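Long-range contacts in uncharacterized protein lp_2219 (Lactobacillus plantarum, PDB 3HFQ), which is of unknown function but belongs to the seven-bladed beta-propeller lactonase family, so a related lactone-cleaving activity is conceivable though not established: residues D51-V56 with W68-Q73; R4-T9 with L45-K50; I18-L23 with G34-T39. The protein carries 1 engineered substitution. All coordinates share one frame; numbering follows the deposited sequence.

Contact 1 of 3, residues D51-V56 with W68-Q73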
ATOM      1  N   ASP A  51       3.928 -18.510  -3.007  1.00 18.30           N
ATOM      2  CA  ASP A  51       5.067 -17.910  -2.332  1.00 18.55           C
ATOM      3  C   ASP A  51       6.046 -17.219  -3.267  1.00 16.64           C
ATOM      4  O   ASP A  51       7.256 -17.231  -3.044  1.00 17.32           O
ATOM      5  CB  ASP A  51       5.800 -18.942  -1.470  1.00 21.00           C
ATOM      6  CG  ASP A  51       4.973 -19.395  -0.281  1.00 30.24           C
ATOM      7  OD1 ASP A  51       4.312 -18.538   0.347  1.00 26.15           O
ATOM      8  OD2 ASP A  51       4.985 -20.603   0.032  1.00 34.72           O
ATOM      9  N   CYS A  52       5.517 -16.628  -4.334  1.00 12.86           N
ATOM     10  CA  CYS A  52       6.355 -15.871  -5.244  1.00 11.24           C
ATOM     11  C   CYS A  52       6.237 -14.430  -4.770  1.00 13.05           C
ATOM     12  O   CYS A  52       5.171 -13.999  -4.327  1.00 14.56           O
ATOM     13  CB  CYS A  52       5.876 -16.007  -6.688  1.00 15.22           C
ATOM     14  SG  CYS A  52       6.463 -17.529  -7.484  1.00 19.21           S
ATOM     15  N   LEU A  53       7.345 -13.705  -4.844  1.00 10.03           N
ATOM     16  CA  LEU A  53       7.395 -12.320  -4.416  1.00 12.56           C
ATOM     17  C   LEU A  53       7.585 -11.414  -5.624  1.00 12.98           C
ATOM     18  O   LEU A  53       8.408 -11.691  -6.495  1.00 11.39           O
ATOM     19  CB  LEU A  53       8.557 -12.127  -3.437  1.00 12.85           C
ATOM     20  CG  LEU A  53       8.910 -10.712  -2.973  1.00 16.56           C
ATOM     21  CD1 LEU A  53       7.756 -10.106  -2.187  1.00 15.34           C
ATOM     22  CD2 LEU A  53      10.161 -10.781  -2.110  1.00 17.24           C
ATOM     23  N   TYR A  54       6.813 -10.337  -5.674  1.00 11.19           N
ATOM     24  CA  TYR A  54       6.899  -9.382  -6.766  1.00 11.18           C
ATOM     25  C   TYR A  54       7.252  -8.041  -6.143  1.00 12.18           C
ATOM     26  O   TYR A  54       6.584  -7.579  -5.225  1.00 12.11           O
ATOM     27  CB  TYR A  54       5.564  -9.342  -7.517  1.00  6.47           C
ATOM     28  CG  TYR A  54       5.233 -10.687  -8.138  1.00 11.54           C
ATOM     29  CD1 TYR A  54       5.934 -11.150  -9.252  1.00 12.54           C
ATOM     30  CD2 TYR A  54       4.301 -11.541  -7.546  1.00  7.50           C
ATOM     31  CE1 TYR A  54       5.718 -12.428  -9.765  1.00 11.23           C
ATOM     32  CE2 TYR A  54       4.077 -12.831  -8.055  1.00 10.49           C
ATOM     33  CZ  TYR A  54       4.798 -13.266  -9.158  1.00 11.09           C
ATOM     34  OH  TYR A  54       4.613 -14.542  -9.653  1.00 14.10           O
ATOM     35  N   SER A  55       8.322  -7.427  -6.635  1.00 10.98           N
ATOM     36  CA  SER A  55       8.781  -6.169  -6.072  1.00 11.93           C
ATOM     37  C   SER A  55       9.075  -5.081  -7.082  1.00 12.20           C
ATOM     38  O   SER A  55       9.453  -5.353  -8.221  1.00  9.05           O
ATOM     39  CB  SER A  55      10.054  -6.414  -5.261  1.00 12.95           C
ATOM     40  OG  SER A  55      11.079  -6.931  -6.102  1.00 12.53           O
ATOM     41  N   VAL A  56       8.896  -3.841  -6.644  1.00 10.10           N
ATOM     42  CA  VAL A  56       9.200  -2.687  -7.471  1.00  9.72           C
ATOM     43  C   VAL A  56      10.683  -2.880  -7.751  1.00 11.09           C
ATOM     44  O   VAL A  56      11.422  -3.340  -6.876  1.00 11.04           O
ATOM     45  CB  VAL A  56       8.973  -1.385  -6.688  1.00 11.27           C
ATOM     46  CG1 VAL A  56       9.545  -0.195  -7.456  1.00  6.46           C
ATOM     47  CG2 VAL A  56       7.478  -1.194  -6.451  1.00 13.78           C
ATOM     48  N   TRP A  68      10.361 -13.086  -7.846  1.00 12.18           N
ATOM     49  CA  TRP A  68      11.207 -13.983  -7.068  1.00 12.10           C
ATOM     50  C   TRP A  68      10.399 -15.156  -6.534  1.00 11.36           C
ATOM     51  O   TRP A  68       9.200 -15.031  -6.293  1.00 12.97           O
ATOM     52  CB  TRP A  68      11.807 -13.268  -5.849  1.00  8.74           C
ATOM     53  CG  TRP A  68      12.270 -11.869  -6.067  1.00 10.87           C
ATOM     54  CD1 TRP A  68      11.490 -10.750  -6.170  1.00 12.72           C
ATOM     55  CD2 TRP A  68      13.622 -11.430  -6.168  1.00 10.66           C
ATOM     56  NE1 TRP A  68      12.280  -9.638  -6.340  1.00 13.29           N
ATOM     57  CE2 TRP A  68      13.597 -10.029  -6.361  1.00 11.95           C
ATOM     58  CE3 TRP A  68      14.863 -12.085  -6.157  1.00 11.82           C
ATOM     59  CZ2 TRP A  68      14.762  -9.266  -6.489  1.00 11.83           C
ATOM     60  CZ3 TRP A  68      16.021 -11.330  -6.289  1.00 17.19           C
ATOM     61  CH2 TRP A  68      15.960  -9.933  -6.472  1.00 16.38           C
ATOM     62  N   GLN A  69      11.060 -16.296  -6.351  1.00 12.99           N
ATOM     63  CA  GLN A  69      10.413 -17.460  -5.760  1.00 12.16           C
ATOM     64  C   GLN A  69      11.009 -17.564  -4.364  1.00 14.31           C
ATOM     65  O   GLN A  69      12.228 -17.658  -4.216  1.00 12.81           O
ATOM     66  CB  GLN A  69      10.734 -18.746  -6.526  1.00 12.68           C
ATOM     67  CG  GLN A  69      10.254 -20.013  -5.799  1.00 13.23           C
ATOM     68  CD  GLN A  69       8.736 -20.132  -5.751  1.00 16.45           C
ATOM     69  OE1 GLN A  69       8.089 -20.351  -6.773  1.00 17.69           O
ATOM     70  NE2 GLN A  69       8.164 -19.982  -4.559  1.00 20.85           N
ATOM     71  N   ILE A  70      10.160 -17.525  -3.343  1.00 12.22           N
ATOM     72  CA  ILE A  70      10.642 -17.636  -1.972  1.00 12.85           C
ATOM     73  C   ILE A  70      10.801 -19.112  -1.637  1.00 18.03           C
ATOM     74  O   ILE A  70       9.918 -19.916  -1.927  1.00 15.20           O
ATOM     75  CB  ILE A  70       9.655 -16.999  -0.968  1.00 15.55           C
ATOM     76  CG1 ILE A  70       9.400 -15.534  -1.338  1.00 19.82           C
ATOM     77  CG2 ILE A  70      10.206 -17.102   0.444  1.00 17.33           C
ATOM     78  CD1 ILE A  70      10.656 -14.700  -1.455  1.00 27.89           C
ATOM     79  N   ASP A  71      11.937 -19.465  -1.041  1.00 16.26           N
ATOM     80  CA  ASP A  71      12.221 -20.845  -0.655  1.00 18.79           C
ATOM     81  C   ASP A  71      12.851 -20.797   0.730  1.00 18.19           C
ATOM     82  O   ASP A  71      14.043 -20.530   0.872  1.00 18.54           O
ATOM     83  CB  ASP A  71      13.177 -21.490  -1.666  1.00 24.41           C
ATOM     84  CG  ASP A  71      13.578 -22.903  -1.282  1.00 39.33           C
ATOM     85  OD1 ASP A  71      12.845 -23.549  -0.505  1.00 41.67           O
ATOM     86  OD2 ASP A  71      14.627 -23.376  -1.770  1.00 44.14           O
ATOM     87  N   GLY A  72      12.038 -21.052   1.751  1.00 22.36           N
ATOM     88  CA  GLY A  72      12.535 -20.987   3.112  1.00 22.88           C
ATOM     89  C   GLY A  72      12.878 -19.535   3.394  1.00 18.13           C
ATOM     90  O   GLY A  72      12.109 -18.636   3.052  1.00 16.15           O
ATOM     91  N   GLN A  73      14.038 -19.300   3.998  1.00 16.39           N
ATOM     92  CA  GLN A  73      14.475 -17.942   4.311  1.00 18.00           C
ATOM     93  C   GLN A  73      15.331 -17.346   3.195  1.00 16.17           C
ATOM     94  O   GLN A  73      16.156 -16.465   3.440  1.00 17.51           O
ATOM     95  CB  GLN A  73      15.266 -17.938   5.626  1.00 18.49           C
ATOM     96  CG  GLN A  73      14.419 -18.251   6.846  1.00 18.68           C
ATOM     97  CD  GLN A  73      13.483 -17.115   7.206  1.00 21.40           C
ATOM     98  OE1 GLN A  73      13.888 -16.132   7.836  1.00 21.53           O
ATOM     99  NE2 GLN A  73      12.230 -17.235   6.796  1.00 13.57           N
TER
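Trp68 and Ser55 meet through their side chains across the antiparallel beta hairpin of strands 52-59 and 62-71, the two middle strands of a four-stranded propeller blade. Trp68 NE1 donates to Ser55 OG at 3.0 Å with an N-H...O angle of 164°. The bond is nearly straight, and because the hydroxyl oxygen lies close to the indole plane it comes in at the ring edge. A phenylalanine in place of Trp68 would lack NE1 and would probably leave the Ser55 hydroxyl without this donor and freer to turn. Beside that bond, Trp68 CD1 comes within 3.2 Å of Leu53 O. The side chains of Leu53 and Trp68 lie side by side, with Leu53 CG 4.1 Å from Trp68 CD1. Their backbones form a hydrogen-bonded pair, Leu53 N reaching Trp68 O at 2.7 Å and Trp68 N reaching Leu53 O at 2.8 Å. Ile70 extends the same face, its CD1 lying 3.9 Å from Leu53 CB. Cys52 and Gln69, a non-hydrogen-bonded pair, occupy the other face, where Cys52 SG lies 3.3 Å from Gln69 OE1. Further out, Thr39 packs on Trp68, while Leu6, Leu45 and Leu47 pack on Leu53. The Gln69 chain bends at chi2 (68°), and its NE2 is held twice, by Lys50 O and, at 3.2 Å, by Ile70 O.

Contact 2 of 3, residues R4-T9 with L45-K50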
ATOM      1  N   ARG A   4       6.608 -14.300  10.032  1.00 14.37           N
ATOM      2  CA  ARG A   4       7.565 -13.720   9.101  1.00 14.62           C
ATOM      3  C   ARG A   4       7.037 -12.448   8.452  1.00 15.61           C
ATOM      4  O   ARG A   4       5.865 -12.371   8.071  1.00 14.45           O
ATOM      5  CB  ARG A   4       7.900 -14.753   8.026  1.00  9.49           C
ATOM      6  CG  ARG A   4       9.037 -14.370   7.111  1.00 14.27           C
ATOM      7  CD  ARG A   4       9.255 -15.479   6.101  1.00 18.68           C
ATOM      8  NE  ARG A   4      10.412 -15.247   5.251  1.00 16.96           N
ATOM      9  CZ  ARG A   4      10.770 -16.056   4.262  1.00 13.27           C
ATOM     10  NH1 ARG A   4      10.056 -17.143   4.008  1.00 15.69           N
ATOM     11  NH2 ARG A   4      11.840 -15.782   3.529  1.00 16.13           N
ATOM     12  N   ILE A   5       7.918 -11.459   8.324  1.00 15.06           N
ATOM     13  CA  ILE A   5       7.574 -10.171   7.732  1.00 14.84           C
ATOM     14  C   ILE A   5       8.633  -9.778   6.707  1.00 16.15           C
ATOM     15  O   ILE A   5       9.821 -10.013   6.924  1.00 14.75           O
ATOM     16  CB  ILE A   5       7.557  -9.045   8.791  1.00 18.47           C
ATOM     17  CG1 ILE A   5       6.702  -9.449   9.988  1.00 28.39           C
ATOM     18  CG2 ILE A   5       7.044  -7.756   8.164  1.00 14.38           C
ATOM     19  CD1 ILE A   5       6.825  -8.490  11.168  1.00 29.61           C
ATOM     20  N   LEU A   6       8.198  -9.182   5.599  1.00 11.09           N
ATOM     21  CA  LEU A   6       9.120  -8.723   4.566  1.00  9.25           C
ATOM     22  C   LEU A   6       9.080  -7.198   4.552  1.00 10.56           C
ATOM     23  O   LEU A   6       8.014  -6.596   4.701  1.00 13.31           O
ATOM     24  CB  LEU A   6       8.718  -9.268   3.191  1.00 13.85           C
ATOM     25  CG  LEU A   6       8.659 -10.792   3.049  1.00 14.64           C
ATOM     26  CD1 LEU A   6       8.398 -11.160   1.588  1.00 15.30           C
ATOM     27  CD2 LEU A   6       9.970 -11.409   3.534  1.00 12.54           C
ATOM     28  N   PHE A   7      10.241  -6.576   4.377  1.00 11.64           N
ATOM     29  CA  PHE A   7      10.338  -5.122   4.359  1.00  9.17           C
ATOM     30  C   PHE A   7      10.826  -4.586   3.017  1.00 13.01           C
ATOM     31  O   PHE A   7      11.899  -4.967   2.544  1.00 10.20           O
ATOM     32  CB  PHE A   7      11.307  -4.644   5.444  1.00 10.92           C
ATOM     33  CG  PHE A   7      10.873  -4.974   6.844  1.00 13.51           C
ATOM     34  CD1 PHE A   7       9.781  -4.329   7.422  1.00 11.44           C
ATOM     35  CD2 PHE A   7      11.576  -5.909   7.599  1.00 15.89           C
ATOM     36  CE1 PHE A   7       9.399  -4.611   8.733  1.00 13.65           C
ATOM     37  CE2 PHE A   7      11.202  -6.197   8.910  1.00 15.32           C
ATOM     38  CZ  PHE A   7      10.113  -5.546   9.478  1.00 13.41           C
ATOM     39  N   GLY A   8      10.035  -3.701   2.417  1.00 11.38           N
ATOM     40  CA  GLY A   8      10.421  -3.083   1.159  1.00 11.16           C
ATOM     41  C   GLY A   8      11.167  -1.815   1.534  1.00 13.36           C
ATOM     42  O   GLY A   8      10.934  -1.262   2.609  1.00 10.25           O
ATOM     43  N   THR A   9      12.060  -1.348   0.671  1.00  8.50           N
ATOM     44  CA  THR A   9      12.841  -0.155   0.981  1.00  9.06           C
ATOM     45  C   THR A   9      13.257   0.617  -0.255  1.00 12.78           C
ATOM     46  O   THR A   9      13.003   0.210  -1.386  1.00 11.09           O
ATOM     47  CB  THR A   9      14.170  -0.523   1.666  1.00 11.22           C
ATOM     48  OG1 THR A   9      15.032  -1.138   0.695  1.00 11.51           O
ATOM     49  CG2 THR A   9      13.952  -1.497   2.816  1.00 10.45           C
ATOM     50  N   LEU A  45       5.939  -4.319  -2.215  1.00 10.77           N
ATOM     51  CA  LEU A  45       5.970  -5.764  -2.396  1.00 11.73           C
ATOM     52  C   LEU A  45       4.587  -6.404  -2.461  1.00 13.66           C
ATOM     53  O   LEU A  45       3.636  -5.906  -1.858  1.00  9.12           O
ATOM     54  CB  LEU A  45       6.724  -6.396  -1.223  1.00 13.71           C
ATOM     55  CG  LEU A  45       8.085  -5.801  -0.859  1.00 12.74           C
ATOM     56  CD1 LEU A  45       8.553  -6.386   0.472  1.00 11.64           C
ATOM     57  CD2 LEU A  45       9.086  -6.094  -1.971  1.00  7.72           C
ATOM     58  N   ALA A  46       4.499  -7.527  -3.174  1.00  7.31           N
ATOM     59  CA  ALA A  46       3.258  -8.289  -3.308  1.00 10.29           C
ATOM     60  C   ALA A  46       3.619  -9.776  -3.321  1.00 15.18           C
ATOM     61  O   ALA A  46       4.633 -10.166  -3.899  1.00 16.23           O
ATOM     62  CB  ALA A  46       2.531  -7.917  -4.602  1.00 11.40           C
ATOM     63  N   LEU A  47       2.785 -10.596  -2.690  1.00 10.61           N
ATOM     64  CA  LEU A  47       3.029 -12.034  -2.612  1.00 14.65           C
ATOM     65  C   LEU A  47       1.908 -12.851  -3.241  1.00 13.15           C
ATOM     66  O   LEU A  47       0.746 -12.454  -3.202  1.00 15.99           O
ATOM     67  CB  LEU A  47       3.186 -12.462  -1.148  1.00 14.06           C
ATOM     68  CG  LEU A  47       4.494 -12.143  -0.422  1.00 16.96           C
ATOM     69  CD1 LEU A  47       4.289 -12.251   1.082  1.00 21.95           C
ATOM     70  CD2 LEU A  47       5.578 -13.108  -0.893  1.00 16.16           C
ATOM     71  N   SER A  48       2.267 -13.990  -3.828  1.00 10.89           N
ATOM     72  CA  SER A  48       1.278 -14.876  -4.431  1.00 13.50           C
ATOM     73  C   SER A  48       1.095 -16.074  -3.503  1.00 17.03           C
ATOM     74  O   SER A  48       1.868 -16.258  -2.559  1.00 16.61           O
ATOM     75  CB  SER A  48       1.741 -15.364  -5.805  1.00 11.32           C
ATOM     76  OG  SER A  48       2.794 -16.305  -5.684  1.00 13.65           O
ATOM     77  N   ALA A  49       0.075 -16.883  -3.769  1.00 16.13           N
ATOM     78  CA  ALA A  49      -0.199 -18.059  -2.952  1.00 23.12           C
ATOM     79  C   ALA A  49       0.866 -19.140  -3.145  1.00 19.52           C
ATOM     80  O   ALA A  49       0.961 -20.071  -2.349  1.00 23.44           O
ATOM     81  CB  ALA A  49      -1.581 -18.616  -3.291  1.00 24.56           C
ATOM     82  N   LYS A  50       1.661 -19.016  -4.204  1.00 15.87           N
ATOM     83  CA  LYS A  50       2.719 -19.983  -4.487  1.00 17.87           C
ATOM     84  C   LYS A  50       4.035 -19.501  -3.885  1.00 20.32           C
ATOM     85  O   LYS A  50       5.108 -20.013  -4.204  1.00 18.99           O
ATOM     86  CB  LYS A  50       2.872 -20.166  -5.990  1.00 21.63           C
TER
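Leu45 meets Gly8 and Leu6 where two neighbouring blades of the beta-propeller face each other: strand 45-47 is an edge strand of one four-stranded sheet, and strand 2-9 lies between strands 17-24 and 334-339 in the adjacent sheet. No hydrogen bond links the two segments, and their strand axes approach no closer than 8.5 Å, so this is apolar contact between sheets rather than strand pairing. Leu45 CB points toward strand 4-9, and CG stands anti to its own carbonyl carbon (chi1 -49°), which carries the branch point to 4.1 Å from Gly8 CA. Of the two methyls beyond it, CD1 does most of the touching. Leu45 CD1 lies 3.6 Å from Gly8 N and 3.9 Å from Phe7 C, resting against the main chain between these residues. Leu45 CD1 also reaches Leu6 CB at 4.0 Å. The second methyl, CD2, turns instead to Ser55 and Ile18, so the fork of one leucine serves two strands besides 4-9. Glycine at position 8 suits this closeness, since a beta carbon built there would point at Leu45 and come within 3.4 Å of its CG. Further along, Leu6 and Leu47 extend the seam more lightly, Leu6 CD1 standing 4.2 Å from Leu47 CD2. Leu53 touches Leu6, Leu45 and Leu47, joining these apolar groups to the adjoining strand 52-59. Strand 2-9 in turn pairs with the C-terminal strand 334-339, the closure by which the two chain ends share one blade in propellers of this kind. From that C-terminal strand a polar link also spans the seam between the blades: the guanidinium NH2 of Arg338 donates a hydrogen bond to Leu45 O.

Contact 3 of 3, residues I18-L23 with G34-T39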
ATOM      1  N   ILE A  18      15.535  -5.978  -0.182  1.00  8.26           N
ATOM      2  CA  ILE A  18      14.411  -6.477   0.600  1.00  8.42           C
ATOM      3  C   ILE A  18      14.904  -7.202   1.848  1.00 13.02           C
ATOM      4  O   ILE A  18      15.738  -8.108   1.763  1.00 12.33           O
ATOM      5  CB  ILE A  18      13.552  -7.444  -0.248  1.00  7.38           C
ATOM      6  CG1 ILE A  18      13.074  -6.725  -1.511  1.00 10.56           C
ATOM      7  CG2 ILE A  18      12.356  -7.939   0.559  1.00  8.26           C
ATOM      8  CD1 ILE A  18      12.440  -7.635  -2.534  1.00 14.77           C
ATOM      9  N   TYR A  19      14.397  -6.794   3.006  1.00 10.28           N
ATOM     10  CA  TYR A  19      14.781  -7.422   4.264  1.00 10.63           C
ATOM     11  C   TYR A  19      13.657  -8.296   4.793  1.00  9.93           C
ATOM     12  O   TYR A  19      12.523  -8.226   4.315  1.00  9.24           O
ATOM     13  CB  TYR A  19      15.157  -6.363   5.315  1.00 10.92           C
ATOM     14  CG  TYR A  19      16.408  -5.584   4.964  1.00 13.44           C
ATOM     15  CD1 TYR A  19      16.360  -4.532   4.051  1.00 10.96           C
ATOM     16  CD2 TYR A  19      17.650  -5.942   5.494  1.00 13.10           C
ATOM     17  CE1 TYR A  19      17.515  -3.856   3.666  1.00 11.46           C
ATOM     18  CE2 TYR A  19      18.817  -5.272   5.114  1.00 14.60           C
ATOM     19  CZ  TYR A  19      18.739  -4.231   4.199  1.00 13.71           C
ATOM     20  OH  TYR A  19      19.875  -3.563   3.807  1.00 12.48           O
ATOM     21  N   GLN A  20      13.981  -9.130   5.775  1.00  9.86           N
ATOM     22  CA  GLN A  20      12.986 -10.007   6.368  1.00  8.73           C
ATOM     23  C   GLN A  20      13.175 -10.056   7.875  1.00 10.21           C
ATOM     24  O   GLN A  20      14.294  -9.957   8.380  1.00 10.72           O
ATOM     25  CB  GLN A  20      13.075 -11.412   5.755  1.00  8.74           C
ATOM     26  CG  GLN A  20      14.307 -12.228   6.129  1.00 11.14           C
ATOM     27  CD  GLN A  20      14.415 -13.508   5.315  1.00 14.63           C
ATOM     28  OE1 GLN A  20      13.405 -14.142   4.998  1.00 14.74           O
ATOM     29  NE2 GLN A  20      15.640 -13.900   4.983  1.00  8.39           N
ATOM     30  N   GLY A  21      12.067 -10.182   8.591  1.00  9.67           N
ATOM     31  CA  GLY A  21      12.140 -10.229  10.034  1.00 10.96           C
ATOM     32  C   GLY A  21      11.128 -11.181  10.624  1.00 16.49           C
ATOM     33  O   GLY A  21      10.431 -11.903   9.907  1.00 13.65           O
ATOM     34  N   THR A  22      11.044 -11.169  11.947  1.00 12.07           N
ATOM     35  CA  THR A  22      10.131 -12.040  12.657  1.00 12.61           C
ATOM     36  C   THR A  22       9.429 -11.290  13.779  1.00 12.83           C
ATOM     37  O   THR A  22      10.045 -10.496  14.490  1.00 11.97           O
ATOM     38  CB  THR A  22      10.890 -13.225  13.280  1.00 16.46           C
ATOM     39  OG1 THR A  22      11.572 -13.950  12.249  1.00 15.66           O
ATOM     40  CG2 THR A  22       9.928 -14.156  14.011  1.00 16.20           C
ATOM     41  N   LEU A  23       8.130 -11.532  13.910  1.00 10.63           N
ATOM     42  CA  LEU A  23       7.340 -10.941  14.980  1.00 13.27           C
ATOM     43  C   LEU A  23       7.030 -12.110  15.914  1.00 13.34           C
ATOM     44  O   LEU A  23       6.368 -13.072  15.516  1.00 10.89           O
ATOM     45  CB  LEU A  23       6.043 -10.329  14.428  1.00 18.57           C
ATOM     46  CG  LEU A  23       4.882 -10.029  15.392  1.00 23.29           C
ATOM     47  CD1 LEU A  23       5.384  -9.386  16.670  1.00 18.61           C
ATOM     48  CD2 LEU A  23       3.874  -9.123  14.692  1.00 21.78           C
ATOM     49  N   GLY A  34      17.626  -9.920   8.508  1.00 11.29           N
ATOM     50  CA  GLY A  34      18.614  -9.729   7.466  1.00 15.93           C
ATOM     51  C   GLY A  34      18.047  -9.556   6.076  1.00 12.31           C
ATOM     52  O   GLY A  34      16.836  -9.602   5.867  1.00 11.51           O
ATOM     53  N   LEU A  35      18.949  -9.356   5.123  1.00 15.71           N
ATOM     54  CA  LEU A  35      18.594  -9.158   3.726  1.00 11.48           C
ATOM     55  C   LEU A  35      18.089 -10.447   3.080  1.00 15.30           C
ATOM     56  O   LEU A  35      18.730 -11.493   3.175  1.00 16.86           O
ATOM     57  CB  LEU A  35      19.819  -8.649   2.966  1.00 14.45           C
ATOM     58  CG  LEU A  35      19.642  -8.280   1.494  1.00 16.58           C
ATOM     59  CD1 LEU A  35      18.848  -6.986   1.392  1.00 15.06           C
ATOM     60  CD2 LEU A  35      21.013  -8.117   0.843  1.00 14.95           C
ATOM     61  N   LEU A  36      16.935 -10.366   2.427  1.00 13.74           N
ATOM     62  CA  LEU A  36      16.362 -11.520   1.749  1.00 13.32           C
ATOM     63  C   LEU A  36      16.759 -11.480   0.276  1.00 14.65           C
ATOM     64  O   LEU A  36      17.101 -12.504  -0.314  1.00 15.72           O
ATOM     65  CB  LEU A  36      14.834 -11.515   1.872  1.00 12.10           C
ATOM     66  CG  LEU A  36      14.082 -12.599   1.088  1.00 12.81           C
ATOM     67  CD1 LEU A  36      14.452 -13.981   1.611  1.00 10.80           C
ATOM     68  CD2 LEU A  36      12.587 -12.371   1.215  1.00 16.14           C
ATOM     69  N   ALA A  37      16.721 -10.293  -0.317  1.00 17.15           N
ATOM     70  CA  ALA A  37      17.075 -10.154  -1.724  1.00 16.86           C
ATOM     71  C   ALA A  37      17.779  -8.842  -2.034  1.00 17.01           C
ATOM     72  O   ALA A  37      17.267  -7.762  -1.725  1.00 14.56           O
ATOM     73  CB  ALA A  37      15.827 -10.283  -2.587  1.00 17.88           C
ATOM     74  N   ALA A  38      18.953  -8.939  -2.647  1.00 12.81           N
ATOM     75  CA  ALA A  38      19.706  -7.754  -3.026  1.00 15.50           C
ATOM     76  C   ALA A  38      19.069  -7.239  -4.311  1.00 15.66           C
ATOM     77  O   ALA A  38      19.050  -7.936  -5.326  1.00 15.45           O
ATOM     78  CB  ALA A  38      21.170  -8.107  -3.262  1.00 18.43           C
ATOM     79  N   THR A  39      18.532  -6.025  -4.255  1.00 17.74           N
ATOM     80  CA  THR A  39      17.876  -5.414  -5.405  1.00 16.30           C
ATOM     81  C   THR A  39      17.766  -3.901  -5.187  1.00 17.83           C
ATOM     82  O   THR A  39      17.979  -3.414  -4.078  1.00 16.24           O
ATOM     83  CB  THR A  39      16.471  -6.042  -5.619  1.00 17.89           C
ATOM     84  OG1 THR A  39      15.848  -5.463  -6.772  1.00 17.01           O
ATOM     85  CG2 THR A  39      15.594  -5.824  -4.393  1.00 13.96           C
TER
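Ile18 O is gripped by two backbone donors from the facing segment, Leu36 N at 2.6 Å and Ala37 N at 3.2 Å. The first approaches in the carbonyl plane, whereas the second is tilted 17° from it. Ile18 N answers with a bond to Ala37 O at 2.9 Å. Leu36 and Ala37 thus both face Ile18, a classic beta bulge that shifts the register by one residue before Tyr19 pairs with Leu35. Beyond the bulge, Gln20 N donates to Gly34 O at 2.9 Å, while the return bond from Gly34 N to Gln20 O is weak. The bulge lies in the hairpin of strands 17-24 and 29-38, the outer part of a propeller blade, and the chain turns a corner at Leu36. Leu35 CD1 sits over one face of the Tyr19 ring, 4.0 Å from its centroid and 13° off the normal, a CH-pi contact. Tyr19 OH accepts a hydrogen bond from the backbone N of Gln16. Gln20 and Leu36 cross at about a right angle. Gln20 CG takes the crowded position between backbone N and carbonyl carbon (chi1 70°), and the extended chain lays the amide against Leu36 CD1, with Gln20 OE1 3.5 Å from that methyl. Both ends of that amide have polar partners, OE1 accepting from Arg4 NH2 and NE2 donating to Gln73 O. At the far end, Ile18 CG1 lies 3.9 Å from Thr39 CG2.

Overall arrangement
From the N terminus, strand 2-9 opens contact 2, with 35 residues between its two segments. Contact 3 falls wholly within that interval: its hairpin, 18-23 with 34-39, extends the sheet of strand 2-9 on one side before the chain passes to the next blade. Contact 1 follows in series, after contact 2 has closed, and pairs strands of the second sheet, to which 45-47 also belongs. None of the loops cross. Contacts 1 and 3 each pair strands of a single sheet and so lie within blades, whereas contact 2 joins two sheets. Further bonds join the three: Tyr54 N to Ala46 O links contacts 1 and 2, and Gly21 N to Ile5 O links contacts 3 and 2.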